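Local coordinates for ABC transporter binding protein AcbH (Actinoplanes, PDB 3OO8) that binds beta-D-galactopyranose with exclusive preference, acting as the extracellular solute receptor of an ABC transporter, at residues S84-F89 and I304-G309; F145-V150 and K250-K255; L180-K185 and K238-R243; L199-Y204 and V222-D227. The protein carries 2 engineered substitutions. One frame throughout, in Å; residues are numbered along the deposited sequence.

Contact 1: S84-F89 and I304-G309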
loop_
_atom_site.group_PDB
_atom_site.type_symbol
_atom_site.label_atom_id
_atom_site.label_comp_id
_atom_site.label_asym_id
_atom_site.label_seq_id
_atom_site.Cartn_x
_atom_site.Cartn_y
_atom_site.Cartn_z
ATOM N N SER A 84 8.246 -24.138 4.105
ATOM C CA SER A 84 9.524 -23.815 3.473
ATOM C C SER A 84 9.601 -22.366 3.008
ATOM O O SER A 84 10.687 -21.756 2.935
ATOM C CB SER A 84 9.710 -24.700 2.227
ATOM O OG SER A 84 9.646 -26.091 2.544
ATOM N N LEU A 85 8.438 -21.893 2.571
ATOM C CA LEU A 85 8.200 -20.536 2.109
ATOM C C LEU A 85 6.861 -20.103 2.672
ATOM O O LEU A 85 6.039 -20.938 3.020
ATOM C CB LEU A 85 8.062 -20.518 0.569
ATOM C CG LEU A 85 9.391 -20.761 -0.136
ATOM C CD1 LEU A 85 9.271 -20.761 -1.657
ATOM C CD2 LEU A 85 10.403 -19.676 0.306
ATOM N N ALA A 86 6.650 -18.795 2.764
ATOM C CA ALA A 86 5.348 -18.279 3.167
ATOM C C ALA A 86 4.959 -16.946 2.528
ATOM O O ALA A 86 5.784 -16.158 2.132
ATOM C CB ALA A 86 5.279 -18.177 4.721
ATOM N N THR A 87 3.671 -16.715 2.407
ATOM C CA THR A 87 3.188 -15.435 1.988
ATOM C C THR A 87 3.347 -14.373 3.066
ATOM O O THR A 87 3.015 -14.612 4.221
ATOM C CB THR A 87 1.678 -15.531 1.768
ATOM O OG1 THR A 87 1.045 -16.142 2.909
ATOM C CG2 THR A 87 1.387 -16.379 0.516
ATOM N N TRP A 88 3.829 -13.194 2.692
ATOM C CA TRP A 88 3.840 -12.093 3.653
ATOM C C TRP A 88 3.790 -10.781 2.866
ATOM O O TRP A 88 3.311 -10.750 1.741
ATOM C CB TRP A 88 5.046 -12.180 4.631
ATOM C CG TRP A 88 4.824 -11.313 5.845
ATOM C CD1 TRP A 88 5.579 -10.242 6.254
ATOM C CD2 TRP A 88 3.737 -11.415 6.774
ATOM N NE1 TRP A 88 5.018 -9.676 7.374
ATOM C CE2 TRP A 88 3.887 -10.364 7.712
ATOM C CE3 TRP A 88 2.639 -12.273 6.896
ATOM C CZ2 TRP A 88 2.969 -10.152 8.754
ATOM C CZ3 TRP A 88 1.733 -12.072 7.970
ATOM C CH2 TRP A 88 1.918 -11.017 8.863
ATOM N N PHE A 89 4.309 -9.695 3.426
ATOM C CA PHE A 89 4.262 -8.412 2.706
ATOM C C PHE A 89 5.274 -7.456 3.327
ATOM O O PHE A 89 5.731 -7.658 4.465
ATOM C CB PHE A 89 2.840 -7.834 2.796
ATOM C CG PHE A 89 2.244 -7.908 4.182
ATOM C CD1 PHE A 89 2.507 -6.926 5.148
ATOM C CD2 PHE A 89 1.400 -8.955 4.516
ATOM C CE1 PHE A 89 1.933 -6.996 6.416
ATOM C CE2 PHE A 89 0.845 -9.036 5.777
ATOM C CZ PHE A 89 1.113 -8.076 6.727
ATOM N N ILE A 304 8.316 -14.789 1.827
ATOM C CA ILE A 304 9.474 -14.887 2.711
ATOM C C ILE A 304 9.888 -16.348 2.886
ATOM O O ILE A 304 9.130 -17.287 2.592
ATOM C CB ILE A 304 9.166 -14.335 4.111
ATOM C CG1 ILE A 304 7.980 -15.106 4.735
ATOM C CG2 ILE A 304 8.954 -12.822 4.028
ATOM C CD1 ILE A 304 7.590 -14.660 6.161
ATOM N N LEU A 305 11.111 -16.520 3.385
ATOM C CA LEU A 305 11.679 -17.845 3.651
ATOM C C LEU A 305 11.929 -18.021 5.164
ATOM O O LEU A 305 12.951 -17.524 5.688
ATOM C CB LEU A 305 13.000 -17.962 2.889
ATOM C CG LEU A 305 13.518 -19.375 2.502
ATOM C CD1 LEU A 305 14.682 -19.275 1.487
ATOM C CD2 LEU A 305 13.907 -20.211 3.745
ATOM N N PRO A 306 11.018 -18.705 5.869
ATOM C CA PRO A 306 11.152 -18.867 7.327
ATOM C C PRO A 306 12.452 -19.564 7.675
ATOM O O PRO A 306 12.763 -20.598 7.078
ATOM C CB PRO A 306 9.963 -19.752 7.685
ATOM C CG PRO A 306 8.887 -19.329 6.658
ATOM C CD PRO A 306 9.725 -19.226 5.394
ATOM N N LYS A 307 13.234 -18.965 8.570
ATOM C CA LYS A 307 14.499 -19.615 8.972
ATOM C C LYS A 307 14.294 -21.062 9.427
ATOM O O LYS A 307 15.121 -21.929 9.114
ATOM C CB LYS A 307 15.235 -18.827 10.068
ATOM C CG LYS A 307 16.595 -19.452 10.420
ATOM C CD LYS A 307 17.355 -18.695 11.494
ATOM C CE LYS A 307 18.007 -17.419 10.976
ATOM N NZ LYS A 307 18.662 -16.619 12.073
ATOM N N LYS A 308 13.209 -21.322 10.152
ATOM C CA LYS A 308 12.902 -22.654 10.691
ATOM C C LYS A 308 12.233 -23.565 9.671
ATOM O O LYS A 308 11.937 -24.739 9.954
ATOM C CB LYS A 308 12.103 -22.572 12.002
ATOM C CG LYS A 308 12.835 -21.918 13.161
ATOM C CD LYS A 308 12.084 -22.154 14.481
ATOM C CE LYS A 308 12.375 -23.556 15.018
ATOM N NZ LYS A 308 11.446 -24.005 16.099
ATOM N N GLY A 309 12.004 -23.040 8.467
ATOM C CA GLY A 309 11.445 -23.873 7.403
ATOM C C GLY A 309 12.453 -24.908 6.941
ATOM O O GLY A 309 13.661 -24.780 7.180
#

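Contact 2: F145-V150 and K250-K255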
loop_
_atom_site.group_PDB
_atom_site.type_symbol
_atom_site.label_atom_id
_atom_site.label_comp_id
_atom_site.label_asym_id
_atom_site.label_seq_id
_atom_site.Cartn_x
_atom_site.Cartn_y
_atom_site.Cartn_z
ATOM N N PHE A 145 -8.630 9.879 -7.683
ATOM C CA PHE A 145 -9.466 9.453 -8.820
ATOM C C PHE A 145 -10.418 10.557 -9.212
ATOM O O PHE A 145 -10.742 11.385 -8.388
ATOM C CB PHE A 145 -10.261 8.211 -8.411
ATOM C CG PHE A 145 -9.388 7.009 -8.273
ATOM C CD1 PHE A 145 -9.141 6.182 -9.373
ATOM C CD2 PHE A 145 -8.853 6.689 -7.034
ATOM C CE1 PHE A 145 -8.290 5.085 -9.283
ATOM C CE2 PHE A 145 -7.995 5.566 -6.906
ATOM C CZ PHE A 145 -7.725 4.767 -8.034
ATOM N N TYR A 146 -10.748 10.579 -10.500
ATOM C CA TYR A 146 -11.702 11.570 -11.038
ATOM C C TYR A 146 -12.344 10.986 -12.285
ATOM O O TYR A 146 -11.950 9.942 -12.777
ATOM C CB TYR A 146 -10.971 12.857 -11.394
ATOM C CG TYR A 146 -9.973 12.742 -12.521
ATOM C CD1 TYR A 146 -10.303 13.132 -13.810
ATOM C CD2 TYR A 146 -8.693 12.226 -12.296
ATOM C CE1 TYR A 146 -9.381 13.036 -14.843
ATOM C CE2 TYR A 146 -7.757 12.122 -13.322
ATOM C CZ TYR A 146 -8.110 12.537 -14.604
ATOM O OH TYR A 146 -7.215 12.465 -15.647
ATOM N N ASN A 147 -13.393 11.651 -12.775
ATOM C CA ASN A 147 -14.041 11.223 -14.021
ATOM C C ASN A 147 -13.533 12.090 -15.194
ATOM O O ASN A 147 -13.634 13.329 -15.156
ATOM C CB ASN A 147 -15.551 11.466 -13.868
ATOM C CG ASN A 147 -16.165 10.589 -12.806
ATOM O OD1 ASN A 147 -16.762 11.072 -11.840
ATOM N ND2 ASN A 147 -16.004 9.301 -12.964
ATOM N N LYS A 148 -13.021 11.440 -16.234
ATOM C CA LYS A 148 -12.423 12.158 -17.372
ATOM C C LYS A 148 -13.426 13.069 -18.065
ATOM O O LYS A 148 -13.108 14.222 -18.388
ATOM C CB LYS A 148 -11.869 11.178 -18.390
ATOM C CG LYS A 148 -10.579 10.518 -17.912
ATOM C CD LYS A 148 -10.094 9.462 -18.904
ATOM C CE LYS A 148 -10.982 8.262 -18.920
ATOM N NZ LYS A 148 -10.342 7.157 -19.709
ATOM N N SER A 149 -14.621 12.529 -18.287
ATOM C CA SER A 149 -15.678 13.318 -18.928
ATOM C C SER A 149 -16.009 14.624 -18.192
ATOM O O SER A 149 -16.326 15.652 -18.825
ATOM C CB SER A 149 -16.925 12.450 -19.129
ATOM O OG SER A 149 -17.576 12.186 -17.893
ATOM N N VAL A 150 -15.939 14.602 -16.859
ATOM C CA VAL A 150 -16.219 15.791 -16.063
ATOM C C VAL A 150 -15.096 16.820 -16.207
ATOM O O VAL A 150 -15.335 18.012 -16.431
ATOM C CB VAL A 150 -16.440 15.439 -14.570
ATOM C CG1 VAL A 150 -16.548 16.697 -13.685
ATOM C CG2 VAL A 150 -17.624 14.493 -14.383
ATOM N N LYS A 250 -19.304 6.095 -4.438
ATOM C CA LYS A 250 -20.540 6.223 -5.237
ATOM C C LYS A 250 -20.802 7.693 -5.539
ATOM O O LYS A 250 -21.281 8.027 -6.624
ATOM C CB LYS A 250 -21.742 5.563 -4.553
ATOM C CG LYS A 250 -21.890 4.055 -4.818
ATOM C CD LYS A 250 -21.964 3.682 -6.329
ATOM C CE LYS A 250 -22.070 2.155 -6.560
ATOM N NZ LYS A 250 -21.553 1.663 -7.911
ATOM N N ALA A 251 -20.469 8.584 -4.605
ATOM C CA ALA A 251 -20.619 10.021 -4.860
ATOM C C ALA A 251 -19.763 10.476 -6.045
ATOM O O ALA A 251 -20.219 11.264 -6.887
ATOM C CB ALA A 251 -20.326 10.862 -3.611
ATOM N N LEU A 252 -18.514 9.993 -6.110
ATOM C CA LEU A 252 -17.645 10.296 -7.237
ATOM C C LEU A 252 -18.247 9.709 -8.525
ATOM O O LEU A 252 -18.377 10.410 -9.536
ATOM C CB LEU A 252 -16.242 9.686 -7.009
ATOM C CG LEU A 252 -15.297 9.853 -8.208
ATOM C CD1 LEU A 252 -14.956 11.338 -8.400
ATOM C CD2 LEU A 252 -14.007 9.006 -8.013
ATOM N N GLU A 253 -18.652 8.439 -8.463
ATOM C CA GLU A 253 -19.197 7.742 -9.618
ATOM C C GLU A 253 -20.454 8.427 -10.162
ATOM O O GLU A 253 -20.656 8.496 -11.383
ATOM C CB GLU A 253 -19.504 6.291 -9.280
ATOM C CG GLU A 253 -19.790 5.457 -10.504
ATOM C CD GLU A 253 -20.104 3.996 -10.224
ATOM O OE1 GLU A 253 -20.004 3.501 -9.075
ATOM O OE2 GLU A 253 -20.423 3.316 -11.204
ATOM N N ASN A 254 -21.272 8.922 -9.244
ATOM C CA ASN A 254 -22.538 9.606 -9.591
ATOM C C ASN A 254 -22.311 11.077 -9.940
ATOM O O ASN A 254 -23.259 11.846 -10.119
ATOM C CB ASN A 254 -23.554 9.458 -8.445
ATOM C CG ASN A 254 -24.177 8.067 -8.382
ATOM O OD1 ASN A 254 -24.303 7.388 -9.400
ATOM N ND2 ASN A 254 -24.572 7.640 -7.192
ATOM N N LYS A 255 -21.040 11.470 -10.029
ATOM C CA LYS A 255 -20.657 12.834 -10.359
ATOM C C LYS A 255 -21.089 13.921 -9.363
ATOM O O LYS A 255 -21.200 15.090 -9.712
ATOM C CB LYS A 255 -20.994 13.177 -11.811
ATOM C CG LYS A 255 -20.500 12.181 -12.832
ATOM C CD LYS A 255 -20.923 12.640 -14.212
ATOM C CE LYS A 255 -20.663 11.572 -15.244
ATOM N NZ LYS A 255 -21.050 12.075 -16.592
#

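Contact 3: L180-K185 and K238-R243. With SO4 (sulfate ion), chain C.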
loop_
_atom_site.group_PDB
_atom_site.type_symbol
_atom_site.label_atom_id
_atom_site.label_comp_id
_atom_site.label_asym_id
_atom_site.label_seq_id
_atom_site.Cartn_x
_atom_site.Cartn_y
_atom_site.Cartn_z
ATOM N N LEU A 180 -13.598 16.866 -2.850
ATOM C CA LEU A 180 -13.100 15.555 -2.513
ATOM C C LEU A 180 -14.135 14.746 -1.745
ATOM O O LEU A 180 -14.476 15.052 -0.603
ATOM C CB LEU A 180 -11.809 15.690 -1.692
ATOM C CG LEU A 180 -10.577 16.237 -2.420
ATOM C CD1 LEU A 180 -9.702 16.997 -1.441
ATOM C CD2 LEU A 180 -9.812 15.060 -3.079
ATOM N N ALA A 181 -14.663 13.715 -2.386
ATOM C CA ALA A 181 -15.466 12.738 -1.660
ATOM C C ALA A 181 -14.571 12.193 -0.546
ATOM O O ALA A 181 -13.392 11.898 -0.765
ATOM C CB ALA A 181 -15.903 11.618 -2.583
ATOM N N PHE A 182 -15.133 12.060 0.649
ATOM C CA PHE A 182 -14.331 11.697 1.806
ATOM C C PHE A 182 -15.172 10.911 2.813
ATOM O O PHE A 182 -16.309 11.288 3.117
ATOM C CB PHE A 182 -13.743 12.962 2.426
ATOM C CG PHE A 182 -12.689 12.701 3.478
ATOM C CD1 PHE A 182 -11.593 11.905 3.189
ATOM C CD2 PHE A 182 -12.806 13.272 4.743
ATOM C CE1 PHE A 182 -10.645 11.673 4.144
ATOM C CE2 PHE A 182 -11.848 13.041 5.730
ATOM C CZ PHE A 182 -10.760 12.233 5.414
ATOM N N ALA A 183 -14.580 9.860 3.358
ATOM C CA ALA A 183 -15.263 8.931 4.251
ATOM C C ALA A 183 -14.273 8.355 5.253
ATOM O O ALA A 183 -13.101 8.100 4.923
ATOM C CB ALA A 183 -15.887 7.816 3.437
ATOM N N ASP A 184 -14.727 8.178 6.494
ATOM C CA ASP A 184 -13.844 7.597 7.503
ATOM C C ASP A 184 -14.564 6.793 8.591
ATOM O O ASP A 184 -13.986 6.491 9.625
ATOM C CB ASP A 184 -12.998 8.671 8.161
ATOM C CG ASP A 184 -11.738 8.103 8.806
ATOM O OD1 ASP A 184 -11.134 7.168 8.225
ATOM O OD2 ASP A 184 -11.338 8.620 9.881
ATOM N N LYS A 185 -15.827 6.459 8.358
ATOM C CA LYS A 185 -16.482 5.569 9.304
ATOM C C LYS A 185 -15.694 4.267 9.491
ATOM O O LYS A 185 -15.689 3.691 10.579
ATOM C CB LYS A 185 -17.917 5.293 8.851
ATOM C CG LYS A 185 -18.741 4.513 9.894
ATOM C CD LYS A 185 -20.221 4.515 9.505
ATOM C CE LYS A 185 -21.107 4.105 10.682
ATOM N NZ LYS A 185 -20.922 2.667 11.007
ATOM N N LYS A 238 -18.357 16.812 3.840
ATOM C CA LYS A 238 -18.811 16.853 5.234
ATOM C C LYS A 238 -19.429 15.535 5.690
ATOM O O LYS A 238 -19.785 14.691 4.882
ATOM C CB LYS A 238 -19.795 18.018 5.435
ATOM C CG LYS A 238 -19.091 19.384 5.331
ATOM C CD LYS A 238 -20.032 20.589 5.544
ATOM C CE LYS A 238 -20.638 20.601 6.948
ATOM N NZ LYS A 238 -21.682 21.658 7.081
ATOM N N GLY A 239 -19.529 15.339 7.005
ATOM C CA GLY A 239 -20.103 14.106 7.520
ATOM C C GLY A 239 -19.259 12.870 7.261
ATOM O O GLY A 239 -19.776 11.747 7.184
ATOM N N ALA A 240 -17.946 13.072 7.142
ATOM C CA ALA A 240 -17.060 11.965 6.798
ATOM C C ALA A 240 -17.001 10.817 7.805
ATOM O O ALA A 240 -16.924 9.657 7.403
ATOM C CB ALA A 240 -15.643 12.478 6.481
ATOM N N ASN A 241 -17.015 11.140 9.102
ATOM C CA ASN A 241 -16.906 10.110 10.125
ATOM C C ASN A 241 -18.093 9.158 10.154
ATOM O O ASN A 241 -17.991 8.071 10.697
ATOM C CB ASN A 241 -16.604 10.682 11.519
ATOM C CG ASN A 241 -15.140 11.116 11.674
ATOM O OD1 ASN A 241 -14.813 11.995 12.484
ATOM N ND2 ASN A 241 -14.258 10.513 10.874
ATOM N N GLY A 242 -19.205 9.580 9.556
ATOM C CA GLY A 242 -20.389 8.739 9.471
ATOM C C GLY A 242 -20.555 8.027 8.134
ATOM O O GLY A 242 -21.513 7.277 7.940
ATOM N N ARG A 243 -19.587 8.208 7.231
ATOM C CA ARG A 243 -19.709 7.710 5.855
ATOM C C ARG A 243 -18.807 6.518 5.559
ATOM O O ARG A 243 -17.625 6.522 5.945
ATOM C CB ARG A 243 -19.400 8.850 4.859
ATOM C CG ARG A 243 -19.607 8.490 3.362
ATOM C CD ARG A 243 -19.531 9.681 2.395
ATOM N NE ARG A 243 -20.534 10.680 2.769
ATOM C CZ ARG A 243 -20.275 11.809 3.426
ATOM N NH1 ARG A 243 -19.025 12.149 3.742
ATOM N NH2 ARG A 243 -21.283 12.627 3.762
HETATM S S SO4 C . -24.187 10.528 2.379
HETATM O O1 SO4 C . -25.289 9.669 2.796
HETATM O O2 SO4 C . -23.727 11.312 3.518
HETATM O O3 SO4 C . -23.117 9.663 1.891
HETATM O O4 SO4 C . -24.606 11.460 1.336
#

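Contact 4: L199-Y204 and V222-D227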
loop_
_atom_site.group_PDB
_atom_site.type_symbol
_atom_site.label_atom_id
_atom_site.label_comp_id
_atom_site.label_asym_id
_atom_site.label_seq_id
_atom_site.Cartn_x
_atom_site.Cartn_y
_atom_site.Cartn_z
ATOM N N LEU A 199 4.428 12.251 3.502
ATOM C CA LEU A 199 5.395 11.956 2.411
ATOM C C LEU A 199 5.685 13.182 1.550
ATOM O O LEU A 199 6.777 13.308 1.024
ATOM C CB LEU A 199 4.834 10.872 1.487
ATOM C CG LEU A 199 4.709 9.480 2.109
ATOM C CD1 LEU A 199 3.948 8.511 1.224
ATOM C CD2 LEU A 199 6.105 8.922 2.418
ATOM N N ARG A 200 4.679 14.037 1.355
ATOM C CA ARG A 200 4.843 15.231 0.511
ATOM C C ARG A 200 5.493 16.404 1.242
ATOM O O ARG A 200 6.164 17.195 0.588
ATOM C CB ARG A 200 3.466 15.693 0.024
ATOM C CG ARG A 200 2.903 14.726 -1.003
ATOM C CD ARG A 200 3.496 14.947 -2.409
ATOM N NE ARG A 200 2.788 14.150 -3.420
ATOM C CZ ARG A 200 3.032 12.870 -3.679
ATOM N NH1 ARG A 200 4.008 12.210 -3.047
ATOM N NH2 ARG A 200 2.312 12.249 -4.590
ATOM N N ILE A 201 5.270 16.530 2.555
ATOM C CA ILE A 201 5.826 17.651 3.359
ATOM C C ILE A 201 7.201 17.298 3.935
ATOM O O ILE A 201 8.162 18.073 3.783
ATOM C CB ILE A 201 4.875 18.011 4.507
ATOM C CG1 ILE A 201 3.592 18.541 3.883
ATOM C CG2 ILE A 201 5.450 19.129 5.409
ATOM C CD1 ILE A 201 2.424 18.638 4.867
ATOM N N ASN A 202 7.263 16.125 4.581
ATOM C CA ASN A 202 8.447 15.679 5.325
ATOM C C ASN A 202 9.321 14.627 4.647
ATOM O O ASN A 202 10.502 14.472 4.996
ATOM C CB ASN A 202 8.044 15.213 6.729
ATOM C CG ASN A 202 7.349 16.311 7.524
ATOM O OD1 ASN A 202 6.219 16.130 8.017
ATOM N ND2 ASN A 202 7.978 17.474 7.588
ATOM N N GLY A 203 8.748 13.881 3.700
ATOM C CA GLY A 203 9.508 12.923 2.938
ATOM C C GLY A 203 9.437 11.514 3.505
ATOM O O GLY A 203 8.902 11.284 4.593
ATOM N N TYR A 204 9.990 10.567 2.742
ATOM C CA TYR A 204 9.864 9.133 3.046
ATOM C C TYR A 204 10.660 8.735 4.287
ATOM O O TYR A 204 10.164 8.021 5.166
ATOM C CB TYR A 204 10.366 8.305 1.858
ATOM C CG TYR A 204 10.297 6.809 2.075
ATOM C CD1 TYR A 204 9.138 6.098 1.819
ATOM C CD2 TYR A 204 11.420 6.103 2.472
ATOM C CE1 TYR A 204 9.080 4.722 2.013
ATOM C CE2 TYR A 204 11.361 4.724 2.666
ATOM C CZ TYR A 204 10.201 4.050 2.422
ATOM O OH TYR A 204 10.166 2.687 2.622
ATOM N N VAL A 222 4.970 16.723 12.365
ATOM C CA VAL A 222 3.622 16.192 12.500
ATOM C C VAL A 222 2.616 17.324 12.610
ATOM O O VAL A 222 1.511 17.254 12.061
ATOM C CB VAL A 222 3.511 15.196 13.673
ATOM C CG1 VAL A 222 2.087 14.758 13.860
ATOM C CG2 VAL A 222 4.352 13.981 13.368
ATOM N N THR A 223 2.988 18.374 13.334
ATOM C CA THR A 223 2.133 19.550 13.411
ATOM C C THR A 223 1.920 20.105 12.015
ATOM O O THR A 223 0.798 20.479 11.667
ATOM C CB THR A 223 2.765 20.667 14.279
ATOM O OG1 THR A 223 3.261 20.094 15.502
ATOM C CG2 THR A 223 1.689 21.720 14.609
ATOM N N LYS A 224 2.966 20.114 11.214
ATOM C CA LYS A 224 2.882 20.649 9.854
ATOM C C LYS A 224 1.964 19.834 8.972
ATOM O O LYS A 224 1.264 20.400 8.114
ATOM C CB LYS A 224 4.253 20.757 9.225
ATOM C CG LYS A 224 5.125 21.882 9.761
ATOM C CD LYS A 224 6.428 21.858 9.008
ATOM C CE LYS A 224 6.768 20.409 8.692
ATOM N NZ LYS A 224 8.190 20.162 8.442
ATOM N N VAL A 225 1.981 18.512 9.150
ATOM C CA VAL A 225 1.005 17.653 8.458
ATOM C C VAL A 225 -0.433 18.038 8.765
ATOM O O VAL A 225 -1.249 18.229 7.862
ATOM C CB VAL A 225 1.230 16.150 8.738
ATOM C CG1 VAL A 225 0.036 15.309 8.218
ATOM C CG2 VAL A 225 2.535 15.688 8.127
ATOM N N PHE A 226 -0.736 18.183 10.046
ATOM C CA PHE A 226 -2.103 18.494 10.442
ATOM C C PHE A 226 -2.515 19.918 10.064
ATOM O O PHE A 226 -3.695 20.180 9.736
ATOM C CB PHE A 226 -2.329 18.149 11.926
ATOM C CG PHE A 226 -2.523 16.654 12.197
ATOM C CD1 PHE A 226 -3.689 15.996 11.815
ATOM C CD2 PHE A 226 -1.537 15.926 12.863
ATOM C CE1 PHE A 226 -3.861 14.633 12.067
ATOM C CE2 PHE A 226 -1.714 14.568 13.139
ATOM C CZ PHE A 226 -2.856 13.922 12.739
ATOM N N ASP A 227 -1.557 20.836 10.114
ATOM C CA ASP A 227 -1.778 22.219 9.666
ATOM C C ASP A 227 -2.141 22.233 8.189
ATOM O O ASP A 227 -3.082 22.922 7.792
ATOM C CB ASP A 227 -0.589 23.130 9.983
ATOM C CG ASP A 227 -0.501 23.473 11.467
ATOM O OD1 ASP A 227 -1.508 23.364 12.184
ATOM O OD2 ASP A 227 0.592 23.875 11.920
HETATM O O HOH W 1 10.070 19.389 6.117
#

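Contact 1: S84-F89 and I304-G309
Ala86 and Ile304 form an antiparallel hydrogen-bonded pair, joined by Ala86 N to Ile304 O at 2.9 Å and Ile304 N to Ala86 O at 2.9 Å. The chain of 304-309 then peels away into a type I turn from Pro306 to Gly309, and its last residue comes back beside Ser84. Ile304 O also receives a CA-H...O contact from Leu85 CA, 3.4 Å away.

The side chains divide between the two faces of the sheet. On the Ala86 and Ile304 face, Ile304 CG1 sits between its backbone N and carbonyl carbon (chi1 59°), which carries CD1 along the strand to Trp88 CB at 3.9 Å. The branch CG2 touches the same CB, so the isoleucine straddles the root of the tryptophan, while the indole leads on toward helix 67-79 and lies close to Gln71 and Arg93, two residues of the galactose site, which holds no sugar in this model. Further along, Pro306 CG comes to 4.3 Å from Ala86 CB. On the other face, Leu85 CD2 meets Leu305 CG at 3.8 Å, the two chains crossing at a slant, and helix 312-322 covers this face, Ala315, Val318 and Leu319 on Leu85 and Lys316 on Leu305.

Ser84 OG turns to Lys310 O and Thr31 N. The paired peptide bonds thus satisfy each other's polar groups between buried apolar side chains, and Trp88 on this strand lies beside galactose-binding residues, which is consistent with a part in shaping the pocket.

Contact 2: F145-V150 and K250-K255
Apolar contact comes first: Leu252 sets its forked end against the neighbouring strand at Phe145 and Tyr146. Its CG lies opposite the backbone N (chi1 175°), which aims both methyls across the gap. CD2 rests 3.9 Å from Phe145 CB, and CD1 lies 4.2 Å from Tyr146 CA, so one branch meets a side-chain root and the other the strand backbone. Val267 and Tyr271 also pack on this leucine, and the Phe145 ring runs on to Ser264 and Val267. An alanine here, having no forked end, is likely to open a gap between helix and strand and leave Phe145 CB without the Leu252 methyl that packs on it.

Aliphatic contact nearer the surface involves Lys255, whose extended chain runs antiparallel to the Val150 side chain, with CD 3.8 Å from Val150 CG2. Its ammonium ends 3.7 Å from Ser149 OG, but that hydroxyl is hydrogen-bonded to Asp278.

Inside helix 245-253, Lys250 NZ meets Glu253 OE1 in a salt bridge of 2.7 Å, approaching on the syn side and 30° out of the carboxylate plane, while the other oxygen, OE2, is held by Asn275 and by Ser272 N.

Backbone bonds close the helix. Lys255 N reaches Leu252 O at 2.9 Å, and Gln256 N reaches Ala251 O. With Lys255 at positive phi as the C-prime residue, this is a Schellman motif, turning helix 245-253 toward strand 257-261, which pairs antiparallel with strand 134-147.

Contact 3: L180-K185 and K238-R243
Arg243 leaves its backbone stretched out, CG opposite N (chi1 -175°), then bends at chi3 (-58°), and the bend lays the edge of its guanidinium against Phe182 O. NH1 donates there at 2.9 Å, almost exactly in line with the C=O bond and close to the guanidinium plane. The same end of the group grips Lys238 O with both NH1 and NH2, the NH2 bond measuring 2.8 Å, so one planar group ties two carbonyls from different segments. NE and NH2 then share a sulfate, probably from the crystallisation liquor, with NE to O3 at 2.9 Å. A leucine in its place would probably leave Phe182 O and Lys238 O without their donors and allow the loop 238-243 to drift from 180-185.

Two backbone bonds run beside these. Asp184 N donates to Ala240 O at 2.8 Å from above the carbonyl plane, while Arg243 N comes to the same oxygen from the opposite face. Lys185 N reaches Arg243 O at 3.0 Å.

Apolar contacts fill in between. Ala240 CB comes to 3.4 Å from Phe182 CD2, approaching the ring obliquely, and Ala183 CB lies 3.8 Å from Arg243 CG. Ile391 of helix 377-392 packs on Phe182. Asp184 OD1 is taken by Ala190 N, and its carbonyl by Gln388.

The arrangement is a 3-10 turn at 240-242, with Arg243 bonded to the carbonyls of Phe182 and Lys238, docked on the loop that carries on from strand 178-181 in this class 2 solute-binding fold.

Contact 4: L199-Y204 and V222-D227
Ile201 and Lys224 meet where the last turn of helix 191-201 packs on helix 220-232, a helix-helix contact of the all-helical part of the chain between strands 178-181 and 257-261. Ile201 faces helix 220-232 and spreads two branches over it. CG1 stands opposite the carbonyl carbon (chi1 -65°), carrying CD1 down to the helix backbone, 4.0 Å from Val225 CA and 3.9 Å from Lys224 O. Its other branch, CG2, touches Lys224 CE at 3.8 Å. The lysine crosses it at a slant; of its side chain only CE touches the isoleucine, and NZ runs on to the Asn202 amide and a water.

Val225 flanks this pair. Its CG2 is 4.4 Å from Ile201 CD1, and Phe194, Leu197 and Asn198 of helix 191-201 also touch Val225. Asn202 lies across both Lys224 and Val225, setting its flat amide between the ammonium and the CG2 methyl. Ile287 adds a further cover on Ile201. On the far side of helix 220-232, Phe226 packs against helix 396-413 through Ile399 and Val402, so the helix is sandwiched between two others.

The lysine takes an unusual twist to get there: chi3 of -34° is off the staggered positions and bends the chain so that NZ reaches both of its neighbours. Ile201 O is bonded by Asn288 ND2, and one water joins the two helices more lightly: it donates to Ile201 O at 3.3 Å and accepts from Lys224 NZ at 3.1 Å.

In the fold
Contact 1 stands apart, about 35 to 42 Å from the other three between centres and on the opposite side of the chain's centre from contacts 3 and 4 as well as contact 2. It is the buried one; the others are partly buried. Contacts 1, 2 and 3 all reach the same mixed sheet, while contact 4 joins the end of one helix to another, without any strand. Contacts 2 and 3 lie nearest each other, about 16 Å between centres, and bracket helix 245-253 at its two ends. Chemistry follows place: paired strand peptides in contact 1, leucine packing and helix termination in contact 2, carbonyl bonding in contact 3, and apolar branches with a bridging water in contact 4.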